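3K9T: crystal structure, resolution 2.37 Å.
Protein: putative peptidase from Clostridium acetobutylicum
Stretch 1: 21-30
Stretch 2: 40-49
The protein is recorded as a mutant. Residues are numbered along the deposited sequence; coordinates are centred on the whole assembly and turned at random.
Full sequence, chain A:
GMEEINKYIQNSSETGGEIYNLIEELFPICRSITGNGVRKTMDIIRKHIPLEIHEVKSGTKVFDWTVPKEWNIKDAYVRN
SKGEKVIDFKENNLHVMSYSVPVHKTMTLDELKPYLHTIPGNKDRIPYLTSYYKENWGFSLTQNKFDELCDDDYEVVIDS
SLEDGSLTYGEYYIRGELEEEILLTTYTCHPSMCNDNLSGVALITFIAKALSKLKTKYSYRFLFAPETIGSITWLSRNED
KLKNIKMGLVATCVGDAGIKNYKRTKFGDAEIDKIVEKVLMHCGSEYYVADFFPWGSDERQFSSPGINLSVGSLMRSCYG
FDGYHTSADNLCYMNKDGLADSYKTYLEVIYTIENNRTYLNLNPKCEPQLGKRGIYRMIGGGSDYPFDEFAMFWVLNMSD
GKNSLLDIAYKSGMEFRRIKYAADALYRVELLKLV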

ATOM      1  N   ASN A  21      17.858  41.263  -0.689  1.00 23.91           N
ATOM      2  CA  ASN A  21      18.101  42.610  -1.203  1.00 22.50           C
ATOM      3  C   ASN A  21      17.337  42.913  -2.493  1.00 23.27           C
ATOM      4  O   ASN A  21      16.890  44.053  -2.680  1.00 24.36           O
ATOM      5  CB  ASN A  21      19.576  42.839  -1.419  1.00 20.19           C
ATOM      6  CG  ASN A  21      20.367  42.898  -0.122  1.00 21.37           C
ATOM      7  OD1 ASN A  21      19.811  43.102   0.957  1.00 25.92           O
ATOM      8  ND2 ASN A  21      21.698  42.722  -0.228  1.00 23.02           N
ATOM      9  N   LEU A  22      17.201  41.902  -3.362  1.00 22.13           N
ATOM     10  CA  LEU A  22      16.386  42.001  -4.569  1.00 22.48           C
ATOM     11  C   LEU A  22      14.902  42.160  -4.189  1.00 24.37           C
ATOM     12  O   LEU A  22      14.174  42.974  -4.780  1.00 26.48           O
ATOM     13  CB  LEU A  22      16.587  40.762  -5.464  1.00 23.17           C
ATOM     14  CG  LEU A  22      15.762  40.632  -6.769  1.00 27.26           C
ATOM     15  CD1 LEU A  22      15.750  41.963  -7.538  1.00 15.34           C
ATOM     16  CD2 LEU A  22      16.216  39.417  -7.675  1.00 10.62           C
ATOM     17  N   ILE A  23      14.451  41.391  -3.196  1.00 24.72           N
ATOM     18  CA  ILE A  23      13.081  41.493  -2.709  1.00 23.13           C
ATOM     19  C   ILE A  23      12.878  42.911  -2.206  1.00 25.69           C
ATOM     20  O   ILE A  23      11.903  43.581  -2.564  1.00 26.38           O
ATOM     21  CB  ILE A  23      12.793  40.458  -1.576  1.00 23.94           C
ATOM     22  CG1 ILE A  23      12.743  39.021  -2.162  1.00 21.77           C
ATOM     23  CG2 ILE A  23      11.509  40.875  -0.723  1.00 12.13           C
ATOM     24  CD1 ILE A  23      12.820  37.915  -1.122  1.00 15.31           C
ATOM     25  N   GLU A  24      13.807  43.386  -1.390  1.00 24.82           N
ATOM     26  CA  GLU A  24      13.647  44.721  -0.821  1.00 27.28           C
ATOM     27  C   GLU A  24      13.554  45.787  -1.928  1.00 28.03           C
ATOM     28  O   GLU A  24      12.713  46.675  -1.855  1.00 29.90           O
ATOM     29  CB  GLU A  24      14.798  45.014   0.132  1.00 26.26           C
ATOM     30  CG  GLU A  24      14.643  46.269   0.953  1.00 36.36           C
ATOM     31  CD  GLU A  24      15.776  46.421   1.942  1.00 38.00           C
ATOM     32  OE1 GLU A  24      16.889  46.659   1.464  1.00 50.16           O
ATOM     33  OE2 GLU A  24      15.578  46.266   3.167  1.00 46.13           O
ATOM     34  N   GLU A  25      14.428  45.697  -2.935  1.00 26.79           N
ATOM     35  CA  GLU A  25      14.388  46.605  -4.077  1.00 26.75           C
ATOM     36  C   GLU A  25      13.044  46.516  -4.831  1.00 26.21           C
ATOM     37  O   GLU A  25      12.486  47.527  -5.257  1.00 26.59           O
ATOM     38  CB  GLU A  25      15.545  46.316  -5.050  1.00 26.31           C
ATOM     39  CG  GLU A  25      15.553  47.272  -6.257  1.00 25.43           C
ATOM     40  CD  GLU A  25      16.819  47.209  -7.115  1.00 26.83           C
ATOM     41  OE1 GLU A  25      17.727  46.404  -6.842  1.00 30.05           O
ATOM     42  OE2 GLU A  25      16.899  47.990  -8.080  1.00 28.92           O
ATOM     43  N   LEU A  26      12.525  45.313  -4.999  1.00 23.85           N
ATOM     44  CA  LEU A  26      11.273  45.157  -5.720  1.00 23.62           C
ATOM     45  C   LEU A  26      10.022  45.558  -4.885  1.00 22.44           C
ATOM     46  O   LEU A  26       8.947  45.867  -5.435  1.00 21.23           O
ATOM     47  CB  LEU A  26      11.145  43.697  -6.232  1.00 24.86           C
ATOM     48  CG  LEU A  26      12.053  43.208  -7.369  1.00 20.02           C
ATOM     49  CD1 LEU A  26      11.893  41.708  -7.635  1.00 17.59           C
ATOM     50  CD2 LEU A  26      11.775  43.971  -8.643  1.00 26.43           C
ATOM     51  N   PHE A  27      10.160  45.573  -3.565  1.00 22.48           N
ATOM     52  CA  PHE A  27       8.984  45.631  -2.675  1.00 22.13           C
ATOM     53  C   PHE A  27       8.008  46.782  -2.938  1.00 22.81           C
ATOM     54  O   PHE A  27       6.811  46.545  -3.069  1.00 25.35           O
ATOM     55  CB  PHE A  27       9.450  45.614  -1.216  1.00 23.90           C
ATOM     56  CG  PHE A  27       8.348  45.638  -0.219  1.00 25.66           C
ATOM     57  CD1 PHE A  27       7.546  44.531  -0.035  1.00 25.45           C
ATOM     58  CD2 PHE A  27       8.091  46.787   0.517  1.00 20.05           C
ATOM     59  CE1 PHE A  27       6.509  44.569   0.888  1.00 26.20           C
ATOM     60  CE2 PHE A  27       7.088  46.823   1.441  1.00 17.72           C
ATOM     61  CZ  PHE A  27       6.291  45.714   1.635  1.00 25.41           C
ATOM     62  N   PRO A  28       8.512  48.024  -3.055  1.00 20.96           N
ATOM     63  CA  PRO A  28       7.669  49.199  -3.201  1.00 19.45           C
ATOM     64  C   PRO A  28       6.861  49.331  -4.479  1.00 20.51           C
ATOM     65  O   PRO A  28       5.907  50.110  -4.502  1.00 23.29           O
ATOM     66  CB  PRO A  28       8.677  50.340  -3.181  1.00 18.31           C
ATOM     67  CG  PRO A  28       9.869  49.794  -2.619  1.00 18.48           C
ATOM     68  CD  PRO A  28       9.926  48.413  -3.094  1.00 21.25           C
ATOM     69  N   ILE A  29       7.251  48.608  -5.520  1.00 19.80           N
ATOM     70  CA  ILE A  29       6.656  48.738  -6.831  1.00 20.23           C
ATOM     71  C   ILE A  29       5.268  48.110  -6.853  1.00 22.94           C
ATOM     72  O   ILE A  29       5.066  47.011  -6.339  1.00 24.77           O
ATOM     73  CB  ILE A  29       7.578  48.074  -7.909  1.00 20.82           C
ATOM     74  CG1 ILE A  29       8.876  48.861  -8.077  1.00 20.84           C
ATOM     75  CG2 ILE A  29       6.864  47.951  -9.230  1.00 18.46           C
ATOM     76  CD1 ILE A  29      10.041  48.032  -8.616  1.00 26.70           C
ATOM     77  N   CYS A  30       4.332  48.812  -7.483  1.00 24.25           N
ATOM     78  CA  CYS A  30       2.961  48.379  -7.606  1.00 25.17           C
ATOM     79  C   CYS A  30       2.713  47.490  -8.846  1.00 27.73           C
ATOM     80  O   CYS A  30       2.291  47.953  -9.912  1.00 26.91           O
ATOM     81  CB  CYS A  30       2.060  49.591  -7.659  1.00 25.02           C
ATOM     82  SG  CYS A  30       0.308  49.171  -7.505  1.00 32.86           S
ATOM     83  N   LYS A  40       8.667  47.768 -14.527  1.00 21.23           N
ATOM     84  CA  LYS A  40       9.769  48.196 -13.650  1.00 18.10           C
ATOM     85  C   LYS A  40      10.399  46.974 -13.002  1.00 19.64           C
ATOM     86  O   LYS A  40      11.602  46.928 -12.750  1.00 23.63           O
ATOM     87  CB  LYS A  40       9.286  49.244 -12.634  1.00 19.59           C
ATOM     88  CG  LYS A  40      10.383  50.079 -12.011  1.00 21.12           C
ATOM     89  N   THR A  41       9.579  45.948 -12.773  1.00 20.91           N
ATOM     90  CA  THR A  41      10.024  44.714 -12.144  1.00 22.26           C
ATOM     91  C   THR A  41      10.917  43.899 -13.088  1.00 23.30           C
ATOM     92  O   THR A  41      11.918  43.346 -12.656  1.00 20.97           O
ATOM     93  CB  THR A  41       8.800  43.889 -11.627  1.00 21.81           C
ATOM     94  OG1 THR A  41       8.140  44.655 -10.636  1.00 20.88           O
ATOM     95  CG2 THR A  41       9.199  42.540 -11.011  1.00 11.25           C
HETATM   96  N   MSE A  42      10.537  43.840 -14.365  1.00 24.16           N
HETATM   97  CA  MSE A  42      11.348  43.211 -15.396  1.00 22.12           C
HETATM   98  C   MSE A  42      12.668  43.976 -15.588  1.00 23.63           C
HETATM   99  O   MSE A  42      13.711  43.363 -15.897  1.00 21.06           O
HETATM  100  CB  MSE A  42      10.597  43.166 -16.718  1.00 21.43           C
HETATM  101  CG  MSE A  42       9.301  42.367 -16.671  1.00 19.06           C
HETATM  102 SE   MSE A  42       9.478  40.471 -16.165  0.75 14.30          SE
HETATM  103  CE  MSE A  42       7.542  40.015 -16.027  1.00 17.18           C
ATOM    104  N   ASP A  43      12.650  45.300 -15.437  1.00 22.28           N
ATOM    105  CA  ASP A  43      13.909  46.036 -15.538  1.00 22.82           C
ATOM    106  C   ASP A  43      14.882  45.602 -14.454  1.00 23.35           C
ATOM    107  O   ASP A  43      16.079  45.395 -14.708  1.00 24.37           O
ATOM    108  CB  ASP A  43      13.694  47.552 -15.445  1.00 24.58           C
ATOM    109  CG  ASP A  43      12.945  48.102 -16.627  1.00 22.03           C
ATOM    110  OD1 ASP A  43      13.022  47.500 -17.696  1.00 33.63           O
ATOM    111  OD2 ASP A  43      12.290  49.142 -16.499  1.00 26.84           O
ATOM    112  N   ILE A  44      14.367  45.473 -13.236  1.00 24.35           N
ATOM    113  CA  ILE A  44      15.210  45.134 -12.101  1.00 25.67           C
ATOM    114  C   ILE A  44      15.724  43.722 -12.250  1.00 25.48           C
ATOM    115  O   ILE A  44      16.909  43.484 -12.037  1.00 24.16           O
ATOM    116  CB  ILE A  44      14.507  45.388 -10.729  1.00 26.45           C
ATOM    117  CG1 ILE A  44      14.285  46.916 -10.571  1.00 25.61           C
ATOM    118  CG2 ILE A  44      15.355  44.766  -9.600  1.00 16.83           C
ATOM    119  CD1 ILE A  44      13.183  47.379  -9.633  1.00 23.92           C
ATOM    120  N   ILE A  45      14.850  42.802 -12.662  1.00 24.18           N
ATOM    121  CA  ILE A  45      15.276  41.429 -12.896  1.00 21.57           C
ATOM    122  C   ILE A  45      16.422  41.386 -13.917  1.00 22.78           C
ATOM    123  O   ILE A  45      17.370  40.604 -13.751  1.00 19.31           O
ATOM    124  CB  ILE A  45      14.114  40.488 -13.357  1.00 21.14           C
ATOM    125  CG1 ILE A  45      13.088  40.322 -12.231  1.00 22.42           C
ATOM    126  CG2 ILE A  45      14.697  39.093 -13.750  1.00 12.95           C
ATOM    127  CD1 ILE A  45      11.644  39.850 -12.669  1.00 18.17           C
ATOM    128  N   ARG A  46      16.362  42.249 -14.943  1.00 23.47           N
ATOM    129  CA  ARG A  46      17.357  42.224 -16.016  1.00 24.00           C
ATOM    130  C   ARG A  46      18.663  42.838 -15.586  1.00 24.29           C
ATOM    131  O   ARG A  46      19.592  42.841 -16.345  1.00 27.02           O
ATOM    132  CB  ARG A  46      16.828  42.846 -17.317  1.00 25.35           C
ATOM    133  CG  ARG A  46      15.974  41.819 -18.131  1.00 31.30           C
ATOM    134  CD  ARG A  46      15.349  42.400 -19.346  1.00 26.42           C
ATOM    135  NE  ARG A  46      14.480  43.503 -18.979  1.00 28.68           N
ATOM    136  CZ  ARG A  46      13.981  44.400 -19.827  1.00 37.36           C
ATOM    137  NH1 ARG A  46      14.250  44.361 -21.150  1.00 36.96           N
ATOM    138  NH2 ARG A  46      13.198  45.347 -19.335  1.00 34.26           N
ATOM    139  N   LYS A  47      18.728  43.374 -14.367  1.00 23.59           N
ATOM    140  CA  LYS A  47      20.003  43.730 -13.770  1.00 21.00           C
ATOM    141  C   LYS A  47      20.723  42.482 -13.254  1.00 19.88           C
ATOM    142  O   LYS A  47      21.906  42.529 -12.970  1.00 18.30           O
ATOM    143  CB  LYS A  47      19.853  44.732 -12.634  1.00 21.56           C
ATOM    144  CG  LYS A  47      19.418  46.098 -13.089  1.00 24.31           C
ATOM    145  CD  LYS A  47      19.643  47.118 -12.015  1.00 25.10           C
ATOM    146  CE  LYS A  47      18.591  47.076 -10.960  1.00 31.19           C
ATOM    147  NZ  LYS A  47      18.924  48.034  -9.905  1.00 31.43           N
ATOM    148  N   HIS A  48      20.025  41.361 -13.183  1.00 20.89           N
ATOM    149  CA  HIS A  48      20.606  40.111 -12.719  1.00 22.30           C
ATOM    150  C   HIS A  48      20.731  39.041 -13.805  1.00 22.30           C
ATOM    151  O   HIS A  48      21.729  38.306 -13.849  1.00 23.60           O
ATOM    152  CB  HIS A  48      19.759  39.556 -11.565  1.00 21.30           C
ATOM    153  CG  HIS A  48      19.751  40.436 -10.362  1.00 21.34           C
ATOM    154  ND1 HIS A  48      20.614  40.254  -9.308  1.00 24.56           N
ATOM    155  CD2 HIS A  48      19.001  41.525 -10.053  1.00 26.34           C
ATOM    156  CE1 HIS A  48      20.388  41.181  -8.392  1.00 25.98           C
ATOM    157  NE2 HIS A  48      19.409  41.961  -8.816  1.00 23.49           N
ATOM    158  N   ILE A  49      19.698  38.900 -14.628  1.00 19.73           N
ATOM    159  CA  ILE A  49      19.706  37.903 -15.695  1.00 20.37           C
ATOM    160  C   ILE A  49      19.136  38.507 -16.995  1.00 22.23           C
ATOM    161  O   ILE A  49      18.387  39.490 -16.964  1.00 21.00           O
ATOM    162  CB  ILE A  49      18.884  36.603 -15.313  1.00 19.67           C
ATOM    163  CG1 ILE A  49      17.404  36.922 -15.070  1.00 20.43           C
ATOM    164  CG2 ILE A  49      19.470  35.930 -14.094  1.00 11.80           C
ATOM    165  CD1 ILE A  49      16.442  35.717 -15.084  1.00 20.78           C
TER
HETATM  166  O   HOH W   1      19.202  44.384  -7.835  1.00 28.74           O

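The most distinctive feature of this contact is the way a single carboxylate, that of Glu 25, serves two partners on the other stretch. Glu 25 OE2 lies 2.7 Å from Lys 47 NZ, a salt bridge in which the ammonium group donates a hydrogen bond, while Glu 25 OE1 accepts a hydrogen bond from a water 2.7 Å away. That same water is 2.6 Å from His 48 NE2, so acid and imidazole are joined through it rather than directly. Glutamate suits the place because its extended side chain, with chi1 and chi2 both t, carries the charge across to the other stretch, and its two oxygens can be engaged separately. Lysine answers with a chain long enough to bring its charge back to meet it. The other nitrogen of the imidazole, His 48 ND1, is satisfied by a hydrogen bond elsewhere in the structure.

Beneath this polar edge lies an apolar contact built mainly on two helices, one in each stretch, that run roughly antiparallel, at 153°, with their axes 10.8 Å apart at closest approach. That spacing leaves room for branched aliphatic side chains to meet between them. Ile 44 is the centre, covered more extensively by the opposing stretch than any other residue. Three apolar side chains gather on it: Leu 22 CD1 comes within 3.5 Å of Ile 44 CG2, Leu 26 CD2 within 3.7 Å of Ile 44 CB, and Ile 29 CD1 within 3.4 Å of Ile 44 CD1. A beta-branched residue fits here because its methyls and methylene spread apolar surface in several directions at once.

Leu 22 points toward the other stretch, and also places CD2 over one face of the His 48 ring, so the imidazole offers a flat face to the leucine while its NE2 also bonds to the water. Leu 26 leaves its helix sideways, but its end swings nearer and brings Leu 26 CD2 to 3.8 Å from Thr 41 CG2. The CA atoms of this pair, Leu 26 and Thr 41, are 6.6 Å apart. Threonine can present a methyl to the leucine while its hydroxyl is hydrogen-bonded to a residue adjoining the stretches.

Ile 29 closes a type I turn that starts at Leu 26, with Ile 29 N donating to Leu 26 O at 3.2 Å. The side chain of Ile 29 points toward the second stretch, where Ile 29 CD1 also lies 4.0 Å from Lys 40 CG, a contact with the aliphatic part of the lysine. Altogether the two stretches bury 452 Å², counting both sides.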